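Local coordinates for homoserine kinase (Listeria monocytogenes, PDB 3HUL), which probably catalyses the ATP-dependent phosphorylation of L-homoserine to O-phospho-L-homoserine, a late step in threonine biosynthesis, at residues Ala24-Leu29 / Asp280-Gly285; Leu31-Glu36 / Thr70-Val75; Ala130-Trp135 / Asp145-His150; Ala159-Ala164 / Gly248-Val253; Leu227-Asp232 / Leu270-Asp275. One frame throughout, in Å; residues are numbered along the deposited sequence.

Contact 1. Residues Ala24-Leu29 / Asp280-Gly285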
# COMPACT_ATOMS: atom_id res chain seq x y z
N ALA A 24 -6.50 4.21 -17.08
CA ALA A 24 -7.65 3.84 -17.89
C ALA A 24 -8.85 4.67 -17.47
O ALA A 24 -8.99 5.00 -16.30
CB ALA A 24 -7.98 2.31 -17.77
N LEU A 25 -9.70 5.00 -18.43
CA LEU A 25 -10.84 5.91 -18.24
C LEU A 25 -12.15 5.33 -18.78
O LEU A 25 -12.13 4.44 -19.62
CB LEU A 25 -10.55 7.25 -18.93
CG LEU A 25 -9.33 8.03 -18.46
CD1 LEU A 25 -9.23 9.31 -19.28
CD2 LEU A 25 -9.49 8.34 -16.97
N THR A 26 -13.29 5.84 -18.29
CA THR A 26 -14.60 5.30 -18.64
C THR A 26 -15.11 5.81 -20.00
O THR A 26 -16.16 6.44 -20.08
CB THR A 26 -15.65 5.59 -17.52
OG1 THR A 26 -15.58 6.97 -17.17
CG2 THR A 26 -15.38 4.74 -16.23
N LEU A 27 -14.33 5.59 -21.06
CA LEU A 27 -14.82 5.72 -22.44
C LEU A 27 -14.35 4.45 -23.11
O LEU A 27 -13.32 3.91 -22.71
CB LEU A 27 -14.25 6.94 -23.15
CG LEU A 27 -14.71 8.33 -22.73
CD1 LEU A 27 -13.82 9.37 -23.44
CD2 LEU A 27 -16.23 8.59 -23.02
N TYR A 28 -15.11 3.96 -24.08
CA TYR A 28 -14.91 2.60 -24.59
C TYR A 28 -14.91 2.45 -26.10
O TYR A 28 -15.60 3.17 -26.80
CB TYR A 28 -15.91 1.60 -24.00
CG TYR A 28 -15.99 1.70 -22.50
CD1 TYR A 28 -15.00 1.13 -21.69
CD2 TYR A 28 -17.02 2.41 -21.89
CE1 TYR A 28 -15.06 1.23 -20.33
CE2 TYR A 28 -17.09 2.52 -20.53
CZ TYR A 28 -16.10 1.93 -19.75
OH TYR A 28 -16.16 2.04 -18.39
N LEU A 29 -14.07 1.53 -26.54
CA LEU A 29 -14.11 0.98 -27.87
C LEU A 29 -14.73 -0.37 -27.65
O LEU A 29 -14.22 -1.18 -26.86
CB LEU A 29 -12.69 0.89 -28.45
CG LEU A 29 -12.34 0.15 -29.76
CD1 LEU A 29 -13.53 -0.17 -30.62
CD2 LEU A 29 -11.30 0.91 -30.56
N ASP A 280 -14.66 8.69 -15.16
CA ASP A 280 -14.11 8.05 -13.99
C ASP A 280 -12.87 7.22 -14.35
O ASP A 280 -12.64 6.91 -15.53
CB ASP A 280 -15.17 7.19 -13.31
CG ASP A 280 -16.26 8.02 -12.62
OD1 ASP A 280 -15.95 8.85 -11.74
OD2 ASP A 280 -17.43 7.84 -12.95
N VAL A 281 -12.10 6.85 -13.33
CA VAL A 281 -11.06 5.81 -13.45
C VAL A 281 -11.76 4.50 -13.77
O VAL A 281 -12.72 4.15 -13.10
CB VAL A 281 -10.20 5.69 -12.15
CG1 VAL A 281 -9.25 4.50 -12.20
CG2 VAL A 281 -9.42 7.02 -11.86
N GLU A 282 -11.30 3.80 -14.80
CA GLU A 282 -11.84 2.49 -15.13
C GLU A 282 -10.90 1.40 -14.57
O GLU A 282 -9.73 1.30 -14.96
CB GLU A 282 -12.08 2.35 -16.66
CG GLU A 282 -12.42 0.94 -17.16
CD GLU A 282 -13.62 0.32 -16.44
OE1 GLU A 282 -14.76 0.81 -16.63
OE2 GLU A 282 -13.43 -0.66 -15.69
N GLY A 283 -11.43 0.61 -13.64
CA GLY A 283 -10.67 -0.40 -12.94
C GLY A 283 -10.36 -1.64 -13.74
O GLY A 283 -9.38 -2.32 -13.45
N SER A 284 -11.18 -1.95 -14.75
CA SER A 284 -11.02 -3.18 -15.53
C SER A 284 -10.33 -2.89 -16.84
O SER A 284 -10.66 -1.93 -17.52
CB SER A 284 -12.38 -3.80 -15.84
OG SER A 284 -13.18 -3.87 -14.68
N GLY A 285 -9.39 -3.73 -17.22
CA GLY A 285 -8.80 -3.59 -18.53
C GLY A 285 -9.70 -4.21 -19.59
O GLY A 285 -10.84 -4.57 -19.32
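Ala-24 opens the contact through its backbone: its carbonyl O accepts the N-H of Glu-282 in a nearly straight bond of 3.0 Å (173° at the hydrogen), the donor standing well above the carbonyl plane. Its methyl CB lies against the carbonyl O of Glu-282. At Leu-25, which is bridged to Val-281, CA carries a C-H...O contact to Asp-280 O. The CB of Leu-25 starts away from residues 280-285, but CD2 comes back to 3.7 Å from Asp-280 O; the side chain also packs on Leu-86 of the predicted ATP site. Thr-26 is gripped twice by one residue. Its N-H reaches Asp-280 O at 3.0 Å, in the carbonyl plane but bent at the hydrogen (136°), while its OG1 accepts Asp-280 N at 2.8 Å along a much straighter line. A chi1 of 49° puts OG1 in the crowded position between N and C, and leaves CG2 alongside Asp-280 CB at 3.8 Å. Thr-26 centres an inverse gamma turn, the corner between strands 21-25 and 27-36; the connection between strands 275-280 and 287-290 is thus fastened at a bend in the large mixed sheet of the GHMP kinase. Beyond the corner, Tyr-28 crosses the Glu-282 side chain at about a right angle, and OH donates to the anti lone pair of Glu-282 OE1 at 2.6 Å. The glutamate bends at chi2, and its OE2 takes the N-H of Ser-284, also on an anti lone pair, so both carboxylate oxygens are held. Arg-6 makes a cation-pi contact with the tyrosine ring.

Contact 2. Residues Leu31-Glu36 / Thr70-Val75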
# COMPACT_ATOMS: atom_id res chain seq x y z
N LEU A 31 -16.27 -3.72 -29.69
CA LEU A 31 -16.44 -4.56 -30.88
C LEU A 31 -17.45 -5.66 -30.65
O LEU A 31 -17.42 -6.34 -29.62
CB LEU A 31 -15.12 -5.21 -31.29
CG LEU A 31 -14.02 -4.31 -31.82
CD1 LEU A 31 -12.73 -5.11 -31.92
CD2 LEU A 31 -14.40 -3.70 -33.16
N ASP A 32 -18.32 -5.85 -31.64
CA ASP A 32 -19.31 -6.94 -31.66
C ASP A 32 -18.97 -7.84 -32.86
O ASP A 32 -19.18 -7.44 -34.01
CB ASP A 32 -20.72 -6.32 -31.77
CG ASP A 32 -21.86 -7.34 -31.64
OD1 ASP A 32 -23.00 -6.90 -31.35
OD2 ASP A 32 -21.64 -8.55 -31.82
N ILE A 33 -18.44 -9.03 -32.60
CA ILE A 33 -17.95 -9.93 -33.65
C ILE A 33 -19.03 -10.83 -34.27
O ILE A 33 -19.67 -11.65 -33.58
CB ILE A 33 -16.83 -10.84 -33.13
CG1 ILE A 33 -15.68 -10.01 -32.56
CG2 ILE A 33 -16.36 -11.83 -34.23
CD1 ILE A 33 -14.85 -10.80 -31.59
N GLY A 34 -19.22 -10.66 -35.58
CA GLY A 34 -20.24 -11.40 -36.34
C GLY A 34 -19.73 -12.62 -37.10
O GLY A 34 -18.67 -13.19 -36.78
N ALA A 35 -20.49 -13.01 -38.12
CA ALA A 35 -20.24 -14.25 -38.86
C ALA A 35 -18.93 -14.23 -39.66
O ALA A 35 -18.48 -13.17 -40.09
CB ALA A 35 -21.43 -14.55 -39.79
N GLU A 36 -18.35 -15.41 -39.84
CA GLU A 36 -17.22 -15.62 -40.73
C GLU A 36 -17.64 -15.17 -42.14
O GLU A 36 -18.84 -15.18 -42.45
CB GLU A 36 -16.78 -17.09 -40.72
CG GLU A 36 -16.94 -17.76 -39.34
CD GLU A 36 -15.86 -18.80 -39.05
OE1 GLU A 36 -16.19 -19.99 -38.85
OE2 GLU A 36 -14.67 -18.42 -39.01
N THR A 70 -9.52 -16.54 -40.36
CA THR A 70 -10.69 -16.41 -41.24
C THR A 70 -11.29 -15.05 -40.95
O THR A 70 -11.50 -14.73 -39.78
CB THR A 70 -11.79 -17.46 -40.89
OG1 THR A 70 -11.23 -18.78 -40.91
CG2 THR A 70 -12.98 -17.39 -41.85
N PRO A 71 -11.58 -14.26 -42.00
CA PRO A 71 -12.26 -12.96 -41.89
C PRO A 71 -13.61 -13.03 -41.21
O PRO A 71 -14.23 -14.08 -41.17
CB PRO A 71 -12.45 -12.55 -43.35
CG PRO A 71 -11.31 -13.16 -44.04
CD PRO A 71 -11.11 -14.49 -43.38
N HIS A 72 -14.05 -11.89 -40.70
CA HIS A 72 -15.37 -11.74 -40.09
C HIS A 72 -15.93 -10.37 -40.43
O HIS A 72 -15.19 -9.49 -40.84
CB HIS A 72 -15.27 -11.82 -38.57
CG HIS A 72 -15.12 -13.21 -38.04
ND1 HIS A 72 -16.15 -13.86 -37.40
CD2 HIS A 72 -14.06 -14.05 -38.02
CE1 HIS A 72 -15.73 -15.06 -37.02
NE2 HIS A 72 -14.47 -15.19 -37.38
N HIS A 73 -17.25 -10.22 -40.27
CA HIS A 73 -17.90 -8.92 -40.20
C HIS A 73 -17.96 -8.55 -38.72
O HIS A 73 -18.08 -9.44 -37.87
CB HIS A 73 -19.33 -8.99 -40.76
CG HIS A 73 -19.40 -9.25 -42.24
ND1 HIS A 73 -20.36 -10.06 -42.81
CD2 HIS A 73 -18.61 -8.82 -43.26
CE1 HIS A 73 -20.16 -10.11 -44.12
NE2 HIS A 73 -19.11 -9.37 -44.42
N LEU A 74 -17.88 -7.26 -38.42
CA LEU A 74 -17.82 -6.76 -37.03
C LEU A 74 -18.61 -5.48 -36.94
O LEU A 74 -18.80 -4.81 -37.95
CB LEU A 74 -16.38 -6.48 -36.58
CG LEU A 74 -15.34 -7.57 -36.83
CD1 LEU A 74 -14.54 -7.26 -38.08
CD2 LEU A 74 -14.40 -7.72 -35.66
N VAL A 75 -19.09 -5.16 -35.74
CA VAL A 75 -19.75 -3.90 -35.46
C VAL A 75 -18.97 -3.20 -34.35
O VAL A 75 -18.63 -3.83 -33.34
CB VAL A 75 -21.22 -4.10 -35.00
CG1 VAL A 75 -21.98 -2.77 -34.94
CG2 VAL A 75 -21.95 -5.12 -35.90
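His-72 is the most closely held side chain where strands 27-36 and 72-78 run antiparallel. With CG anti to the carbonyl carbon (chi1 -78°) and the ring swung to chi2 -106°, ND1 points at the carbonyl O of Gly-34 and donates to it at 2.7 Å, nearly straight and with the oxygen in the ring plane. This bond fixes the ring's rotation and indicates that ND1 carries a proton. Over one face lies Glu-36 CA, 4.0 Å from the ring centroid in a CH-pi contact. The glutamate chain runs beside the imidazole in the same direction, bends at chi2, and places OE2 3.5 Å from the methyl CG2 of Thr-70. Ile-33 adds its CG2, which is anti to its own backbone N and comes to 3.8 Å from His-72 ND1. The other branch, CG1, lies side by side with Leu-74, meeting CD2 at 4.1 Å; both chains turn to the face covered by Leu-99 of helix 88-103. On the other face Asp-32 and Val-75 meet CB to CB, and Asp-32 OD2 is hydrogen-bonded to Ser-2 OG. Their backbones form a hydrogen-bonded pair, Asp-32 N to Val-75 O at 2.7 Å and Val-75 N to Asp-32 O at 2.9 Å. Past the non-hydrogen-bonded pair Ile-33/Leu-74 the register slips by one residue before Glu-36 pairs with His-72; across this step Gly-34 N bonds His-73 O and His-73 N bonds Ala-35 O. The result is a beta bulge in the mixed sheet of the GHMP kinase fold, with helix 88-103 packed on its apolar face.

Contact 3. Residues Ala130-Trp135 / Asp145-His150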
# COMPACT_ATOMS: atom_id res chain seq x y z
N ALA A 130 -4.76 0.05 -20.72
CA ALA A 130 -5.86 -0.45 -21.56
C ALA A 130 -6.07 -1.95 -21.33
O ALA A 130 -7.20 -2.41 -21.28
CB ALA A 130 -5.62 -0.14 -23.06
N VAL A 131 -4.99 -2.69 -21.16
CA VAL A 131 -5.10 -4.11 -20.83
C VAL A 131 -5.39 -4.37 -19.35
O VAL A 131 -6.19 -5.22 -19.02
CB VAL A 131 -3.83 -4.87 -21.23
CG1 VAL A 131 -3.92 -6.37 -20.83
CG2 VAL A 131 -3.58 -4.73 -22.71
N LEU A 132 -4.75 -3.64 -18.45
CA LEU A 132 -4.70 -4.05 -17.03
C LEU A 132 -5.72 -3.32 -16.19
O LEU A 132 -6.14 -3.80 -15.14
CB LEU A 132 -3.32 -3.80 -16.48
CG LEU A 132 -2.27 -4.56 -17.30
CD1 LEU A 132 -0.92 -4.20 -16.76
CD2 LEU A 132 -2.52 -6.10 -17.25
N GLY A 133 -6.15 -2.16 -16.69
CA GLY A 133 -7.12 -1.35 -15.99
C GLY A 133 -6.40 -0.47 -14.98
O GLY A 133 -5.25 -0.70 -14.62
N ASN A 134 -7.12 0.54 -14.52
CA ASN A 134 -6.66 1.43 -13.48
C ASN A 134 -5.38 2.19 -13.84
O ASN A 134 -5.23 2.66 -14.96
CB ASN A 134 -6.53 0.64 -12.16
CG ASN A 134 -7.11 1.38 -11.01
OD1 ASN A 134 -6.79 2.56 -10.80
ND2 ASN A 134 -7.99 0.73 -10.26
N TRP A 135 -4.46 2.29 -12.89
CA TRP A 135 -3.26 3.13 -13.03
C TRP A 135 -2.06 2.20 -13.14
O TRP A 135 -1.87 1.30 -12.29
CB TRP A 135 -3.15 4.12 -11.85
CG TRP A 135 -1.83 4.83 -11.72
CD1 TRP A 135 -1.07 5.36 -12.72
CD2 TRP A 135 -1.11 5.07 -10.51
NE1 TRP A 135 0.07 5.91 -12.21
CE2 TRP A 135 0.08 5.74 -10.85
CE3 TRP A 135 -1.38 4.81 -9.15
CZ2 TRP A 135 1.01 6.17 -9.89
CZ3 TRP A 135 -0.44 5.21 -8.19
CH2 TRP A 135 0.75 5.87 -8.57
N ASP A 145 9.21 -5.33 -20.95
CA ASP A 145 8.34 -4.39 -20.26
C ASP A 145 8.24 -4.77 -18.79
O ASP A 145 8.14 -5.95 -18.44
CB ASP A 145 6.96 -4.37 -20.88
CG ASP A 145 7.00 -4.07 -22.35
OD1 ASP A 145 7.20 -2.90 -22.72
OD2 ASP A 145 6.85 -5.03 -23.14
N PHE A 146 8.30 -3.74 -17.95
CA PHE A 146 8.08 -3.89 -16.53
C PHE A 146 6.98 -2.91 -16.17
O PHE A 146 6.94 -1.80 -16.70
CB PHE A 146 9.36 -3.61 -15.76
CG PHE A 146 10.48 -4.51 -16.15
CD1 PHE A 146 10.62 -5.76 -15.57
CD2 PHE A 146 11.38 -4.12 -17.14
CE1 PHE A 146 11.68 -6.61 -15.95
CE2 PHE A 146 12.42 -4.96 -17.54
CZ PHE A 146 12.57 -6.21 -16.94
N TYR A 147 6.08 -3.34 -15.31
CA TYR A 147 4.95 -2.52 -14.96
C TYR A 147 4.41 -2.91 -13.59
O TYR A 147 4.58 -4.05 -13.15
CB TYR A 147 3.86 -2.57 -16.07
CG TYR A 147 3.25 -3.93 -16.32
CD1 TYR A 147 2.36 -4.48 -15.40
CD2 TYR A 147 3.57 -4.67 -17.47
CE1 TYR A 147 1.78 -5.74 -15.61
CE2 TYR A 147 3.00 -5.95 -17.70
CZ TYR A 147 2.09 -6.47 -16.75
OH TYR A 147 1.49 -7.70 -16.90
N VAL A 148 3.83 -1.93 -12.90
CA VAL A 148 3.12 -2.18 -11.66
C VAL A 148 1.77 -1.52 -11.80
O VAL A 148 1.70 -0.35 -12.20
CB VAL A 148 3.86 -1.59 -10.42
CG1 VAL A 148 3.13 -1.96 -9.14
CG2 VAL A 148 5.30 -2.09 -10.33
N ARG A 149 0.72 -2.27 -11.48
CA ARG A 149 -0.63 -1.71 -11.41
C ARG A 149 -0.98 -1.32 -9.97
O ARG A 149 -0.86 -2.11 -9.06
CB ARG A 149 -1.67 -2.70 -11.95
CG ARG A 149 -3.15 -2.27 -11.74
CD ARG A 149 -4.05 -3.44 -12.20
NE ARG A 149 -5.47 -3.13 -12.34
CZ ARG A 149 -6.38 -3.21 -11.37
NH1 ARG A 149 -6.03 -3.57 -10.13
NH2 ARG A 149 -7.66 -2.92 -11.62
N HIS A 150 -1.43 -0.08 -9.80
CA HIS A 150 -1.87 0.42 -8.53
C HIS A 150 -3.31 0.94 -8.69
O HIS A 150 -3.80 1.11 -9.82
CB HIS A 150 -0.94 1.56 -8.06
CG HIS A 150 0.27 1.08 -7.32
ND1 HIS A 150 0.21 0.55 -6.05
CD2 HIS A 150 1.58 1.06 -7.67
CE1 HIS A 150 1.43 0.23 -5.64
NE2 HIS A 150 2.28 0.52 -6.61
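One face of the Tyr-147 ring receives the methyl CD1 of Leu-132, which stands 3.7 Å from the centroid and only 3.3 Å from CE1, a tight CH-pi contact. Tyr-147 holds its CG in the crowded position between N and C (chi1 62°), and the leucine crosses it at about a right angle. One face of the Arg-149 guanidinium lies against Asn-134 CB, the amide plane turned 88° to it; Asn-134 OD1 takes the N-H of Phe-152. The arginine chain is extended from CG to NE, and NE donates to Leu-132 O at 3.0 Å, from above the carbonyl plane, and weakly to Gly-133 O, while NH2 bonds Gly-283 O. The arginine thus binds the last carbonyl of helix 127-132, which the chain leaves at Gly-133 with positive phi. Trp-135 and His-150 run side by side, Trp-135 CE3 touching His-150 CB at 3.5 Å, their rings oblique. In the backbone, His-150 N bonds Trp-135 O at 2.9 Å, while the return bond is weak. The contact begins the beta hairpin of strands 135-141 and 144-150 directly after helix 127-132, with Trp-135 packed on helix 181-198, Tyr-147 on helix 110-121, and His-150 NE2 bonded to Ala-196 O of the second subunit.

Contact 4. Residues Ala159-Ala164 / Gly248-Val253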
# COMPACT_ATOMS: atom_id res chain seq x y z
N ALA A 159 -12.93 16.16 -18.58
CA ALA A 159 -12.21 16.21 -19.84
C ALA A 159 -12.75 17.34 -20.72
O ALA A 159 -13.95 17.38 -21.03
CB ALA A 159 -12.34 14.89 -20.56
N PHE A 160 -11.86 18.24 -21.13
CA PHE A 160 -12.18 19.16 -22.20
C PHE A 160 -11.77 18.50 -23.50
O PHE A 160 -10.58 18.44 -23.82
CB PHE A 160 -11.39 20.45 -22.08
CG PHE A 160 -11.85 21.36 -21.00
CD1 PHE A 160 -12.65 22.45 -21.31
CD2 PHE A 160 -11.45 21.17 -19.67
CE1 PHE A 160 -13.06 23.34 -20.32
CE2 PHE A 160 -11.85 22.04 -18.68
CZ PHE A 160 -12.66 23.13 -19.00
N ILE A 161 -12.75 18.01 -24.24
CA ILE A 161 -12.47 17.34 -25.49
C ILE A 161 -12.77 18.27 -26.69
O ILE A 161 -13.95 18.48 -27.03
CB ILE A 161 -13.28 16.04 -25.57
CG1 ILE A 161 -12.87 15.12 -24.41
CG2 ILE A 161 -13.12 15.38 -26.95
CD1 ILE A 161 -13.81 14.00 -24.20
N PRO A 162 -11.71 18.85 -27.30
CA PRO A 162 -11.94 19.68 -28.49
C PRO A 162 -11.92 18.81 -29.75
O PRO A 162 -11.83 17.58 -29.66
CB PRO A 162 -10.72 20.61 -28.50
CG PRO A 162 -9.60 19.75 -27.92
CD PRO A 162 -10.27 18.66 -27.05
N LYS A 163 -12.03 19.46 -30.89
CA LYS A 163 -11.93 18.83 -32.20
C LYS A 163 -10.51 18.32 -32.40
O LYS A 163 -9.58 18.82 -31.75
CB LYS A 163 -12.24 19.88 -33.29
CG LYS A 163 -13.66 20.49 -33.16
CD LYS A 163 -14.69 19.45 -33.54
CE LYS A 163 -16.08 20.05 -33.68
NZ LYS A 163 -17.03 18.95 -33.99
N ALA A 164 -10.34 17.36 -33.30
CA ALA A 164 -9.00 16.94 -33.70
C ALA A 164 -8.16 18.16 -34.06
O ALA A 164 -8.69 19.17 -34.54
CB ALA A 164 -9.06 15.95 -34.88
N GLY A 248 -2.07 15.55 -25.93
CA GLY A 248 -3.15 16.48 -26.21
C GLY A 248 -3.97 15.99 -27.40
O GLY A 248 -3.76 14.87 -27.88
N PRO A 249 -4.92 16.81 -27.87
CA PRO A 249 -5.21 18.13 -27.32
C PRO A 249 -6.17 18.17 -26.12
O PRO A 249 -6.36 19.24 -25.53
CB PRO A 249 -5.81 18.88 -28.52
CG PRO A 249 -6.39 17.81 -29.40
CD PRO A 249 -5.81 16.48 -29.00
N THR A 250 -6.78 17.05 -25.73
CA THR A 250 -7.68 17.16 -24.58
C THR A 250 -6.94 17.54 -23.30
O THR A 250 -5.75 17.22 -23.15
CB THR A 250 -8.72 16.00 -24.37
OG1 THR A 250 -8.33 15.16 -23.27
CG2 THR A 250 -8.96 15.24 -25.58
N VAL A 251 -7.64 18.28 -22.44
CA VAL A 251 -7.15 18.71 -21.14
C VAL A 251 -7.99 17.95 -20.11
O VAL A 251 -9.23 17.84 -20.25
CB VAL A 251 -7.28 20.24 -20.94
CG1 VAL A 251 -6.90 20.66 -19.51
CG2 VAL A 251 -6.40 21.02 -21.95
N LEU A 252 -7.31 17.37 -19.13
CA LEU A 252 -7.98 16.72 -18.01
C LEU A 252 -7.81 17.50 -16.72
O LEU A 252 -6.73 18.00 -16.41
CB LEU A 252 -7.49 15.28 -17.82
CG LEU A 252 -7.74 14.30 -18.96
CD1 LEU A 252 -6.86 13.06 -18.77
CD2 LEU A 252 -9.22 13.89 -19.09
N VAL A 253 -8.91 17.60 -15.98
CA VAL A 253 -8.91 18.19 -14.67
C VAL A 253 -9.07 17.03 -13.71
O VAL A 253 -9.98 16.23 -13.83
CB VAL A 253 -10.09 19.20 -14.50
CG1 VAL A 253 -10.23 19.69 -13.04
CG2 VAL A 253 -9.95 20.41 -15.48
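Phe-160 leaves strand 156-161 with CB 4.3 Å from CB of Val-251, its partner in an antiparallel hydrogen-bonded pair. With CG anti to the carbonyl carbon (chi1 -75°), the ring extends along the neighbouring strand: CD2 passes Val-251 O at 4.0 Å, and CE2, farther out, reaches CG2 of Val-253 at 4.1 Å. Both neighbours sit at the ring edge, and Ile-230 of helix 227-235 and Leu-267 of helix 260-268 also pack on this side chain. The backbones are tied in both directions, Phe-160 N to Val-251 O at 2.8 Å, nearly along the C=O axis, and Val-251 N to Phe-160 O at 3.3 Å, on a lone pair of the oxygen. These two strands are the central pair of the four-stranded antiparallel sheet of the C-terminal half, whose helices lie on the Phe-160 face. On the other face Ala-159 CB touches Leu-252 CD2 at 3.6 Å. Farther along, Pro-162 CG meets Pro-249 CB at 3.9 Å; a cis peptide bond precedes Pro-249. Pro-162 CD rests on Thr-250. Thr-250 CB is pressed to 3.1 Å from Phe-160 O, and its buried OG1 has no polar partner in the model. Arg-84 of the predicted ATP site bonds the carbonyl O of Pro-162.

Contact 5. Residues Leu227-Asp232 / Leu270-Asp275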
# COMPACT_ATOMS: atom_id res chain seq x y z
N LEU A 227 -5.24 27.02 -20.37
CA LEU A 227 -4.83 26.10 -19.32
C LEU A 227 -4.74 26.77 -17.96
O LEU A 227 -5.30 26.27 -16.98
CB LEU A 227 -3.51 25.41 -19.69
CG LEU A 227 -3.09 24.21 -18.84
CD1 LEU A 227 -4.20 23.18 -18.75
CD2 LEU A 227 -1.82 23.60 -19.43
N ALA A 228 -4.04 27.91 -17.91
CA ALA A 228 -3.93 28.72 -16.68
C ALA A 228 -5.30 29.06 -16.12
O ALA A 228 -5.51 29.00 -14.91
CB ALA A 228 -3.12 29.99 -16.94
N GLN A 229 -6.24 29.41 -17.01
CA GLN A 229 -7.59 29.81 -16.65
C GLN A 229 -8.38 28.61 -16.11
O GLN A 229 -9.10 28.73 -15.13
CB GLN A 229 -8.28 30.41 -17.89
CG GLN A 229 -9.81 30.55 -17.82
CD GLN A 229 -10.44 30.73 -19.21
OE1 GLN A 229 -9.96 30.16 -20.20
NE2 GLN A 229 -11.51 31.51 -19.28
N ILE A 230 -8.26 27.47 -16.79
CA ILE A 230 -8.88 26.23 -16.35
C ILE A 230 -8.34 25.83 -14.96
O ILE A 230 -9.12 25.56 -14.06
CB ILE A 230 -8.67 25.10 -17.39
CG1 ILE A 230 -9.53 25.37 -18.63
CG2 ILE A 230 -8.98 23.70 -16.77
CD1 ILE A 230 -9.28 24.43 -19.79
N ARG A 231 -7.02 25.86 -14.80
CA ARG A 231 -6.36 25.67 -13.49
C ARG A 231 -6.90 26.57 -12.39
O ARG A 231 -7.31 26.08 -11.33
CB ARG A 231 -4.85 25.91 -13.59
CG ARG A 231 -4.09 24.66 -13.81
CD ARG A 231 -2.60 24.88 -14.11
NE ARG A 231 -2.13 23.67 -14.79
CZ ARG A 231 -1.09 23.58 -15.61
NH1 ARG A 231 -0.38 24.65 -15.92
NH2 ARG A 231 -0.78 22.41 -16.15
N ASP A 232 -6.90 27.88 -12.64
CA ASP A 232 -7.36 28.87 -11.67
C ASP A 232 -8.74 28.52 -11.15
O ASP A 232 -8.95 28.44 -9.94
CB ASP A 232 -7.42 30.27 -12.28
CG ASP A 232 -6.06 30.90 -12.45
OD1 ASP A 232 -5.08 30.39 -11.86
OD2 ASP A 232 -5.96 31.91 -13.18
N LEU A 270 -17.12 28.49 -18.87
CA LEU A 270 -16.00 29.18 -19.53
C LEU A 270 -16.22 29.34 -21.03
O LEU A 270 -15.57 30.17 -21.67
CB LEU A 270 -14.66 28.47 -19.22
CG LEU A 270 -14.29 28.38 -17.74
CD1 LEU A 270 -13.02 27.52 -17.54
CD2 LEU A 270 -14.12 29.79 -17.15
N GLU A 271 -17.16 28.57 -21.57
CA GLU A 271 -17.54 28.59 -23.00
C GLU A 271 -16.32 28.47 -23.91
O GLU A 271 -16.08 29.28 -24.82
CB GLU A 271 -18.39 29.82 -23.32
CG GLU A 271 -19.80 29.71 -22.71
CD GLU A 271 -20.47 31.04 -22.45
OE1 GLU A 271 -21.56 31.05 -21.83
OE2 GLU A 271 -19.91 32.09 -22.87
N ILE A 272 -15.52 27.47 -23.59
CA ILE A 272 -14.38 27.12 -24.38
C ILE A 272 -14.92 26.17 -25.44
O ILE A 272 -15.90 25.46 -25.21
CB ILE A 272 -13.28 26.50 -23.47
CG1 ILE A 272 -12.68 27.58 -22.57
CG2 ILE A 272 -12.17 25.83 -24.27
CD1 ILE A 272 -12.04 27.06 -21.30
N ASP A 273 -14.31 26.20 -26.62
CA ASP A 273 -14.75 25.36 -27.72
C ASP A 273 -14.32 23.90 -27.52
O ASP A 273 -13.33 23.43 -28.13
CB ASP A 273 -14.22 25.92 -29.05
CG ASP A 273 -14.91 25.30 -30.25
OD1 ASP A 273 -15.98 24.67 -30.07
OD2 ASP A 273 -14.37 25.44 -31.36
N ALA A 274 -15.07 23.18 -26.68
CA ALA A 274 -14.80 21.78 -26.39
C ALA A 274 -15.96 21.21 -25.60
O ALA A 274 -16.58 21.93 -24.83
CB ALA A 274 -13.50 21.63 -25.59
N ASP A 275 -16.25 19.93 -25.79
CA ASP A 275 -17.21 19.26 -24.95
C ASP A 275 -16.55 19.04 -23.58
O ASP A 275 -15.35 18.71 -23.49
CB ASP A 275 -17.62 17.94 -25.59
CG ASP A 275 -18.37 18.14 -26.92
OD1 ASP A 275 -19.21 19.07 -27.01
OD2 ASP A 275 -18.12 17.36 -27.87
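Gln-229 sets its CG anti to the backbone N (chi1 165°) and continues extended, so that its amide leaves helix 227-235 and meets the other segment tip to tip. Ile-230, one residue on, has CG1 anti to the carbonyl carbon (chi1 -71°) and carries CD1 out toward the same place. Facing them, Leu-270 and Ile-272 both hold CG or CG1 anti to the carbonyl carbon. Ile-272 CD1 is the hub: it sits 4.0 Å from Ile-230 CG1, with the two isoleucines crossing obliquely, and 3.9 Å from Gln-229 OE1. Leu-270 divides its branches between the same two residues. Its CD2 comes to 3.8 Å from Gln-229 NE2 and its CD1 to 4.2 Å from Ile-230 CG1. Everything here is van der Waals contact; the polar end of the glutamine is served elsewhere, OE1 accepting from His-226 ND1, which would steady the amide while methyl groups line it. Between Leu-270 and Ile-272 the chain turns at Glu-271, whose positive phi marks the exit from the helical conformation, and both flanking apolar side chains have CB directed at the helix. The contact joins helix 227-235 to the connection from helix 260-268 to strand 275-280, and Phe-160 of strand 156-161 touches both isoleucines.

Overall arrangement
Contacts 3 and 4 are the buried ones, whereas contacts 1, 2 and 5 are only partly buried, contact 2 having the most exposed residues. Contacts 1, 2 and 3 all reach the large mixed sheet: contacts 1 and 2 share strand 27-36 with centres about 24 Å apart, and contact 1 joins contact 3 directly through Asn-134 and Arg-149, which bond the backbone of Glu-282 and Gly-283. Contacts 4 and 5 belong to the other half of the chain, where Phe-160 packs on Ile-230 and Ile-161 bonds Asp-275. Antiparallel backbone pairing underlies contacts 2 and 4, contact 1 mixes backbone bonds with a Tyr-Glu bond, contact 3 adds an arginine on helix-end carbonyls, and contact 5 is van der Waals contact without bonds across it.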